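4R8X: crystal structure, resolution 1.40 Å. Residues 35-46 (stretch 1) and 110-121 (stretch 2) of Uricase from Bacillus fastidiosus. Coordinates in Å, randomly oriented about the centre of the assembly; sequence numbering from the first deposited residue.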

# COMPACT_ATOMS: atom_id res chain seq x y z
N GLU D 35 6.88 -22.84 23.07
CA GLU D 35 5.86 -23.60 22.35
C GLU D 35 5.03 -22.68 21.48
O GLU D 35 4.84 -21.51 21.79
CB GLU D 35 4.96 -24.37 23.31
CG GLU D 35 4.10 -23.51 24.22
CD GLU D 35 3.16 -24.31 25.11
OE1 GLU D 35 2.53 -23.69 25.99
OE2 GLU D 35 3.05 -25.54 24.93
N LYS D 36 4.54 -23.22 20.38
CA LYS D 36 3.67 -22.47 19.49
C LYS D 36 2.44 -23.34 19.27
O LYS D 36 2.52 -24.39 18.64
CB LYS D 36 4.38 -22.16 18.17
CG LYS D 36 3.63 -21.22 17.24
CD LYS D 36 4.55 -20.69 16.13
CE LYS D 36 3.83 -19.72 15.22
NZ LYS D 36 4.77 -19.04 14.27
N HIS D 37 1.31 -22.91 19.82
CA HIS D 37 0.15 -23.80 19.92
C HIS D 37 -0.47 -24.20 18.59
O HIS D 37 -1.12 -25.24 18.52
CB HIS D 37 -0.90 -23.24 20.89
CG HIS D 37 -1.39 -21.87 20.55
ND1 HIS D 37 -2.27 -21.63 19.52
CD2 HIS D 37 -1.14 -20.66 21.12
CE1 HIS D 37 -2.54 -20.33 19.47
NE2 HIS D 37 -1.86 -19.73 20.43
N ASN D 38 -0.28 -23.40 17.54
CA ASN D 38 -0.78 -23.72 16.19
C ASN D 38 -2.31 -23.86 16.07
O ASN D 38 -2.81 -24.57 15.19
CB ASN D 38 -0.10 -24.96 15.61
CG ASN D 38 1.36 -24.71 15.24
OD1 ASN D 38 1.76 -23.58 14.95
ND2 ASN D 38 2.16 -25.78 15.24
N THR D 39 -3.04 -23.18 16.95
CA THR D 39 -4.50 -23.13 16.84
C THR D 39 -4.90 -22.62 15.47
O THR D 39 -5.83 -23.13 14.85
CB THR D 39 -5.10 -22.26 17.95
OG1 THR D 39 -4.81 -22.85 19.21
CG2 THR D 39 -6.62 -22.14 17.80
N ILE D 40 -4.17 -21.62 14.98
CA ILE D 40 -4.22 -21.26 13.57
C ILE D 40 -2.82 -21.46 13.01
O ILE D 40 -1.83 -20.98 13.58
CB ILE D 40 -4.69 -19.80 13.36
CG1 ILE D 40 -6.12 -19.64 13.90
CG2 ILE D 40 -4.64 -19.43 11.89
CD1 ILE D 40 -6.55 -18.19 14.09
N PHE D 41 -2.75 -22.22 11.92
CA PHE D 41 -1.50 -22.49 11.22
C PHE D 41 -1.76 -22.01 9.80
O PHE D 41 -2.20 -22.78 8.94
CB PHE D 41 -1.24 -24.01 11.27
CG PHE D 41 0.08 -24.45 10.68
CD1 PHE D 41 1.26 -24.25 11.37
CD2 PHE D 41 0.11 -25.10 9.46
CE1 PHE D 41 2.47 -24.69 10.84
CE2 PHE D 41 1.31 -25.54 8.92
CZ PHE D 41 2.50 -25.33 9.61
N GLY D 42 -1.50 -20.72 9.58
CA GLY D 42 -1.87 -20.09 8.32
C GLY D 42 -0.72 -19.42 7.61
O GLY D 42 0.22 -18.94 8.24
N MET D 43 -0.82 -19.35 6.29
CA MET D 43 0.25 -18.77 5.50
C MET D 43 -0.25 -18.34 4.13
O MET D 43 -1.32 -18.77 3.68
CB MET D 43 1.38 -19.79 5.31
CG MET D 43 0.97 -20.92 4.36
SD MET D 43 1.91 -22.43 4.52
CE MET D 43 1.26 -23.01 6.09
N ASN D 44 0.56 -17.51 3.47
CA ASN D 44 0.42 -17.20 2.07
C ASN D 44 1.52 -17.99 1.37
O ASN D 44 2.69 -17.66 1.50
CB ASN D 44 0.62 -15.69 1.88
CG ASN D 44 0.53 -15.27 0.42
OD1 ASN D 44 0.67 -16.09 -0.48
ND2 ASN D 44 0.29 -13.98 0.19
N ALA D 45 1.12 -19.03 0.63
CA ALA D 45 2.06 -19.90 -0.06
C ALA D 45 2.18 -19.58 -1.54
O ALA D 45 1.22 -19.12 -2.18
CB ALA D 45 1.69 -21.37 0.14
N LYS D 46 3.35 -19.86 -2.10
CA LYS D 46 3.63 -19.65 -3.51
C LYS D 46 4.37 -20.87 -4.02
O LYS D 46 5.45 -21.22 -3.50
CB LYS D 46 4.49 -18.40 -3.71
CG LYS D 46 4.75 -18.04 -5.16
CD LYS D 46 5.59 -16.77 -5.26
CE LYS D 46 5.79 -16.35 -6.70
NZ LYS D 46 6.16 -14.90 -6.77
N ARG D 110 9.24 -25.81 -5.97
CA ARG D 110 9.65 -24.80 -5.00
C ARG D 110 8.44 -24.23 -4.29
O ARG D 110 7.50 -23.77 -4.94
CB ARG D 110 10.36 -23.65 -5.72
CG ARG D 110 10.84 -22.53 -4.80
CD ARG D 110 11.50 -21.43 -5.62
NE ARG D 110 12.08 -20.37 -4.80
CZ ARG D 110 13.29 -20.42 -4.27
NH1 ARG D 110 14.04 -21.50 -4.48
NH2 ARG D 110 13.77 -19.42 -3.54
N LEU D 111 8.47 -24.26 -2.97
CA LEU D 111 7.44 -23.61 -2.16
C LEU D 111 8.06 -22.49 -1.34
O LEU D 111 9.10 -22.67 -0.72
CB LEU D 111 6.78 -24.60 -1.21
CG LEU D 111 5.48 -25.28 -1.61
CD1 LEU D 111 4.33 -24.27 -1.69
CD2 LEU D 111 5.66 -26.08 -2.91
N GLU D 112 7.40 -21.33 -1.37
CA GLU D 112 7.75 -20.21 -0.51
C GLU D 112 6.53 -19.89 0.35
O GLU D 112 5.39 -20.03 -0.11
CB GLU D 112 8.09 -18.98 -1.35
CG GLU D 112 9.31 -19.18 -2.22
CD GLU D 112 9.56 -18.02 -3.17
OE1 GLU D 112 8.90 -16.97 -3.03
OE2 GLU D 112 10.42 -18.17 -4.06
N ALA D 113 6.74 -19.47 1.59
CA ALA D 113 5.60 -19.13 2.42
C ALA D 113 5.89 -17.94 3.31
O ALA D 113 7.00 -17.76 3.81
CB ALA D 113 5.14 -20.34 3.24
N LYS D 114 4.86 -17.12 3.49
CA LYS D 114 4.86 -16.03 4.46
C LYS D 114 3.76 -16.31 5.46
O LYS D 114 2.61 -16.44 5.08
CB LYS D 114 4.59 -14.70 3.76
CG LYS D 114 5.68 -14.28 2.79
CD LYS D 114 5.33 -12.96 2.09
CE LYS D 114 6.41 -12.56 1.09
NZ LYS D 114 6.02 -11.37 0.29
N GLU D 115 4.12 -16.41 6.74
CA GLU D 115 3.13 -16.69 7.77
C GLU D 115 2.05 -15.63 7.73
O GLU D 115 2.33 -14.46 7.46
CB GLU D 115 3.79 -16.68 9.15
CG GLU D 115 2.85 -16.99 10.29
CD GLU D 115 3.47 -16.75 11.64
OE1 GLU D 115 4.29 -15.81 11.77
OE2 GLU D 115 3.15 -17.50 12.58
N TYR D 116 0.82 -16.08 7.96
CA TYR D 116 -0.34 -15.21 8.14
C TYR D 116 -0.52 -15.22 9.65
O TYR D 116 -1.16 -16.12 10.21
CB TYR D 116 -1.51 -15.84 7.41
CG TYR D 116 -2.78 -15.01 7.23
CD1 TYR D 116 -3.00 -14.30 6.05
CD2 TYR D 116 -3.80 -15.03 8.18
CE1 TYR D 116 -4.19 -13.59 5.85
CE2 TYR D 116 -4.97 -14.33 7.99
CZ TYR D 116 -5.16 -13.61 6.83
OH TYR D 116 -6.36 -12.92 6.66
N ALA D 117 0.09 -14.24 10.31
CA ALA D 117 0.36 -14.29 11.74
C ALA D 117 -0.81 -13.84 12.59
O ALA D 117 -1.52 -12.88 12.25
CB ALA D 117 1.54 -13.40 12.06
N PHE D 118 -0.96 -14.51 13.73
CA PHE D 118 -1.96 -14.16 14.73
C PHE D 118 -1.34 -14.05 16.11
O PHE D 118 -0.53 -14.89 16.49
CB PHE D 118 -3.09 -15.19 14.76
CG PHE D 118 -4.10 -15.03 13.67
CD1 PHE D 118 -3.99 -15.76 12.49
CD2 PHE D 118 -5.15 -14.13 13.81
CE1 PHE D 118 -4.94 -15.60 11.47
CE2 PHE D 118 -6.08 -13.96 12.81
CZ PHE D 118 -5.97 -14.70 11.64
N ASP D 119 -1.73 -13.03 16.86
CA ASP D 119 -1.29 -12.86 18.24
C ASP D 119 -2.30 -13.44 19.21
O ASP D 119 -3.51 -13.31 19.00
CB ASP D 119 -1.19 -11.37 18.59
CG ASP D 119 -0.03 -10.68 17.93
OD1 ASP D 119 1.05 -11.30 17.74
OD2 ASP D 119 -0.19 -9.48 17.64
N ASP D 120 -1.80 -14.03 20.28
CA ASP D 120 -2.62 -14.30 21.46
C ASP D 120 -2.99 -12.97 22.12
O ASP D 120 -2.17 -12.05 22.18
CB ASP D 120 -1.85 -15.13 22.47
CG ASP D 120 -1.51 -16.51 21.96
OD1 ASP D 120 -0.73 -17.20 22.64
OD2 ASP D 120 -2.03 -16.91 20.89
N ILE D 121 -4.21 -12.88 22.62
CA ILE D 121 -4.67 -11.66 23.27
C ILE D 121 -5.27 -11.93 24.65
O ILE D 121 -5.66 -13.05 24.97
CB ILE D 121 -5.71 -10.92 22.41
CG1 ILE D 121 -6.98 -11.75 22.29
CG2 ILE D 121 -5.13 -10.61 21.03
CD1 ILE D 121 -8.18 -10.93 21.86
O HOH W 1 -0.78 -18.64 11.44
O HOH W 2 8.48 -14.98 -4.86

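How do the two backbones meet? The strand 40-46 runs antiparallel to the strand that starts stretch 2, pairing Asn-44 with Lys-114 and Lys-46 with Glu-112. Asn-44 N donates to Lys-114 O (2.8 Å) and Lys-114 N returns a bond to Asn-44 O (3.0 Å); Lys-46 and Glu-112 repeat this pattern. Tyr-116 N to Gly-42 O (2.9 Å) extends the ladder.

How is the Gly-42 and Tyr-116 pair completed? Its other half is bridged by a water, which accepts from Gly-42 N (2.9 Å) and lies 2.8 Å from Tyr-116 O, linking the two stretches where Gly-42 N and Tyr-116 O are too far apart to bond directly.

Which side chains fill the two faces? Ala-45 and Ala-113 share one face, both buried, and their methyls are met by neighbours: Met-43 SD lies 4.1 Å from Ala-113 CB, and Leu-111 CD1 4.3 Å from Ala-45 CB. The other face carries the polar Asn-44, Lys-114, Lys-46 and Glu-112, where a second water links Lys-46 NZ (3.0 Å) to Glu-112 OE1 (2.7 Å).

What do side chains add to the backbone pairing? Ile-40 sets CD1 over one face of the Phe-118 ring, 3.9 Å from its centroid. Lys-36, its chain extended with every chi angle t, brings NZ to Glu-115 OE2 (2.8 Å) in a salt bridge. His-37 NE2 donates to Asp-120 OD2 (2.9 Å) almost linearly, at the ring edge.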